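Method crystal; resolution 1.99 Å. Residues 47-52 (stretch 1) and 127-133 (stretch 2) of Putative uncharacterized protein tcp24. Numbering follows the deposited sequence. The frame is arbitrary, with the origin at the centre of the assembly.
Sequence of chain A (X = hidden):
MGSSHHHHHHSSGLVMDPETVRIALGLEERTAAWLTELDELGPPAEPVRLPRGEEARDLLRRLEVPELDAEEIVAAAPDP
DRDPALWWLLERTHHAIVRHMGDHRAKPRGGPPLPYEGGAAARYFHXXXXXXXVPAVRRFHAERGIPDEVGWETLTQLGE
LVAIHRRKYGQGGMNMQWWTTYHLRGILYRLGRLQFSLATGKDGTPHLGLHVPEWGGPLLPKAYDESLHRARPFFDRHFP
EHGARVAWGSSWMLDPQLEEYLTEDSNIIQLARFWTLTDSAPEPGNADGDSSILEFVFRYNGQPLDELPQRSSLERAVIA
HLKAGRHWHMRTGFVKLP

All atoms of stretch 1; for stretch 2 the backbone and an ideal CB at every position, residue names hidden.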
# COMPACT_ATOMS: atom_id res chain seq x y z
N PRO A 47 1.51 9.78 23.65
CA PRO A 47 2.81 9.10 23.54
C PRO A 47 2.69 7.83 22.70
O PRO A 47 1.67 7.14 22.76
CB PRO A 47 3.14 8.74 24.99
CG PRO A 47 2.40 9.74 25.81
CD PRO A 47 1.12 9.98 25.06
N VAL A 48 3.73 7.55 21.91
CA VAL A 48 3.77 6.34 21.10
C VAL A 48 3.90 5.10 21.99
O VAL A 48 4.79 5.03 22.83
CB VAL A 48 4.91 6.39 20.07
CG1 VAL A 48 5.25 5.00 19.55
CG2 VAL A 48 4.53 7.31 18.92
N ARG A 49 2.98 4.16 21.81
CA ARG A 49 3.00 2.90 22.54
C ARG A 49 3.08 1.73 21.56
O ARG A 49 2.25 1.62 20.65
CB ARG A 49 1.75 2.79 23.42
CG ARG A 49 1.76 1.61 24.38
CD ARG A 49 0.48 1.56 25.19
NE ARG A 49 0.27 0.25 25.82
CZ ARG A 49 -0.30 -0.80 25.22
NH1 ARG A 49 -0.72 -0.72 23.96
NH2 ARG A 49 -0.44 -1.94 25.88
N LEU A 50 4.08 0.87 21.73
CA LEU A 50 4.07 -0.40 21.01
C LEU A 50 3.48 -1.49 21.88
O LEU A 50 3.87 -1.64 23.04
CB LEU A 50 5.47 -0.79 20.53
CG LEU A 50 6.18 0.07 19.48
CD1 LEU A 50 7.57 -0.51 19.21
CD2 LEU A 50 5.38 0.21 18.19
N PRO A 51 2.54 -2.27 21.32
CA PRO A 51 2.12 -3.49 22.00
C PRO A 51 3.32 -4.45 22.11
O PRO A 51 4.18 -4.48 21.22
CB PRO A 51 1.07 -4.07 21.05
CG PRO A 51 1.46 -3.55 19.70
CD PRO A 51 1.95 -2.16 19.97
N ARG A 52 3.36 -5.22 23.19
CA ARG A 52 4.45 -6.18 23.41
C ARG A 52 3.84 -7.55 23.70
O ARG A 52 2.66 -7.65 24.06
CB ARG A 52 5.35 -5.73 24.58
CG ARG A 52 5.75 -4.25 24.61
CD ARG A 52 7.05 -3.97 23.86
NE ARG A 52 7.48 -2.56 23.96
CZ ARG A 52 8.60 -2.07 23.45
NH1 ARG A 52 9.44 -2.86 22.79
NH2 ARG A 52 8.90 -0.79 23.58
N UNK A 127 6.55 -1.42 10.18
CA UNK A 127 5.58 -2.26 10.87
C UNK A 127 5.29 -1.68 12.27
O UNK A 127 4.12 -1.64 12.71
CB UNK A 127 6.09 -3.70 10.97
N UNK A 128 6.34 -1.24 12.97
CA UNK A 128 6.16 -0.61 14.29
C UNK A 128 5.37 0.69 14.18
O UNK A 128 4.51 0.97 15.01
CB UNK A 128 7.52 -0.34 14.94
N UNK A 129 5.67 1.47 13.14
CA UNK A 129 4.86 2.65 12.82
C UNK A 129 3.40 2.25 12.68
O UNK A 129 2.53 2.88 13.30
CB UNK A 129 5.35 3.32 11.54
N UNK A 130 3.13 1.20 11.90
CA UNK A 130 1.76 0.76 11.65
C UNK A 130 1.09 0.34 12.97
O UNK A 130 -0.00 0.80 13.28
CB UNK A 130 1.74 -0.40 10.65
N UNK A 131 1.77 -0.51 13.74
CA UNK A 131 1.25 -0.98 15.04
C UNK A 131 0.95 0.18 16.00
O UNK A 131 -0.07 0.18 16.68
CB UNK A 131 2.25 -1.93 15.69
N UNK A 132 1.85 1.15 16.04
CA UNK A 132 1.69 2.29 16.94
C UNK A 132 0.52 3.18 16.52
O UNK A 132 -0.02 3.93 17.33
CB UNK A 132 2.98 3.11 16.98
N UNK A 133 0.12 3.07 15.25
CA UNK A 133 -0.88 3.97 14.66
C UNK A 133 -2.26 3.32 14.59
O UNK A 133 -3.26 4.00 14.36
CB UNK A 133 -0.44 4.40 13.26

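Stretch 2 is helical throughout, a segment of a longer helix, and the extended, irregular chain of stretch 1 lies across it. No direct hydrogen bond joins the two, so the visible atoms of stretch 1 mainly constrain size and polarity.

At position 127 the ideal CB has nothing of stretch 1 within 5.5 Å. Helical backbone angles (-67/-43) exclude little beyond proline and glycine as poor choices, and stretch 1 leaves the type open. The residue is Val127, in the t rotamer; its carbonyl accepts the helical hydrogen bond from the amide of 131 (N to O, 2.8 Å).

Position 128 is more informative. Its CA-to-CB bond points sideways, yet the ideal CB lies 3.9 Å from Leu50 CD2, so the first carbon already touches a leucine methyl. Stretch 1 offers hydrocarbon here and no charge, which favours an apolar or aromatic side chain; leucine, methionine, phenylalanine or tyrosine would all be reasonable. The residue is Tyr128. With chi1 at m, its ring passes Leu50 CD1 obliquely, and its OH is hydrogen-bonded elsewhere in the structure. The backbone takes part too: Leu50 CD2 comes within 3.4 Å of Tyr128 O, a close packing contact, while that carbonyl accepts the amide of 132 (N to O, 2.9 Å).

Positions 129 and 130 both direct CB away from stretch 1, which therefore places no demand on them. They are Val129 and Phe130, whose side chains make no contact with it.

Position 131 points toward stretch 1. Its ideal CB is 4.3 Å from Pro51 CD and 4.5 Å from Leu50 CD2, so the visible neighbours are a proline ring and a methyl. An aliphatic side chain suits this surface: leucine, isoleucine, valine or methionine could each cover part of it. The residue is Leu131, in the common helical mt rotamer, and its CB packs against Pro51 CD at 4.3 Å.

Position 132 is the tightest. Here the chains run closest, with 5.4 Å between the CA atoms of this residue and Leu50. The ideal CB is hemmed in by Val48 CG1 at 3.9 Å and by Leu50 CD2 and Arg49 O, each at 4.0 Å. A small residue is the natural expectation: alanine best fits the hydrocarbon, with serine or glycine also conceivable. It is Ala132, whose CB meets Val48 CG1 and Leu50 CD2, both at 3.9 Å, while Arg49 O lies 3.8 Å from Ala132 CA. A water links the backbones, accepting from Arg49 N at 2.9 Å and lying 2.8 Å from Ala132 O, in a geometry suited to donating a hydrogen bond to it, a polar bridge made through backbone atoms of both residues.

Position 133 turns its CB away again, so stretch 1 does not choose among residue types. The residue is Thr133; with chi1 at m, its OG1 donates to Val129 O at 2.6 Å, which ties the hydroxyl back to the helix; OG1 is also hydrogen-bonded elsewhere in the structure.

Stretch 2, residues 127-133: VYVFLAT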
# COMPACT_ATOMS: atom_id res chain seq x y z
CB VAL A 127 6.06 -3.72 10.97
CG1 VAL A 127 5.06 -4.57 11.75
CG2 VAL A 127 6.27 -4.30 9.58
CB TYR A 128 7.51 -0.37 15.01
CG TYR A 128 8.29 -1.65 15.21
CD1 TYR A 128 7.74 -2.70 15.94
CD2 TYR A 128 9.53 -1.82 14.62
CE1 TYR A 128 8.43 -3.89 16.10
CE2 TYR A 128 10.23 -3.01 14.77
CZ TYR A 128 9.68 -4.03 15.51
OH TYR A 128 10.35 -5.21 15.66
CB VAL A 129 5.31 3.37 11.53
CG1 VAL A 129 4.36 4.52 11.21
CG2 VAL A 129 6.72 3.92 11.67
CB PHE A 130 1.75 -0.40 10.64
CG PHE A 130 0.39 -0.70 10.04
CD1 PHE A 130 -0.60 -1.36 10.78
CD2 PHE A 130 0.12 -0.37 8.71
CE1 PHE A 130 -1.84 -1.64 10.21
CE2 PHE A 130 -1.12 -0.65 8.14
CZ PHE A 130 -2.09 -1.30 8.89
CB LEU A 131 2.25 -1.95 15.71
CG LEU A 131 2.52 -3.28 14.99
CD1 LEU A 131 3.57 -4.12 15.70
CD2 LEU A 131 1.23 -4.07 14.80
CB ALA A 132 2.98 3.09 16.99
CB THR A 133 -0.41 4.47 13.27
OG1 THR A 133 0.93 4.98 13.39
CG2 THR A 133 -1.32 5.56 12.71
O HOH W 1 0.89 4.70 19.90
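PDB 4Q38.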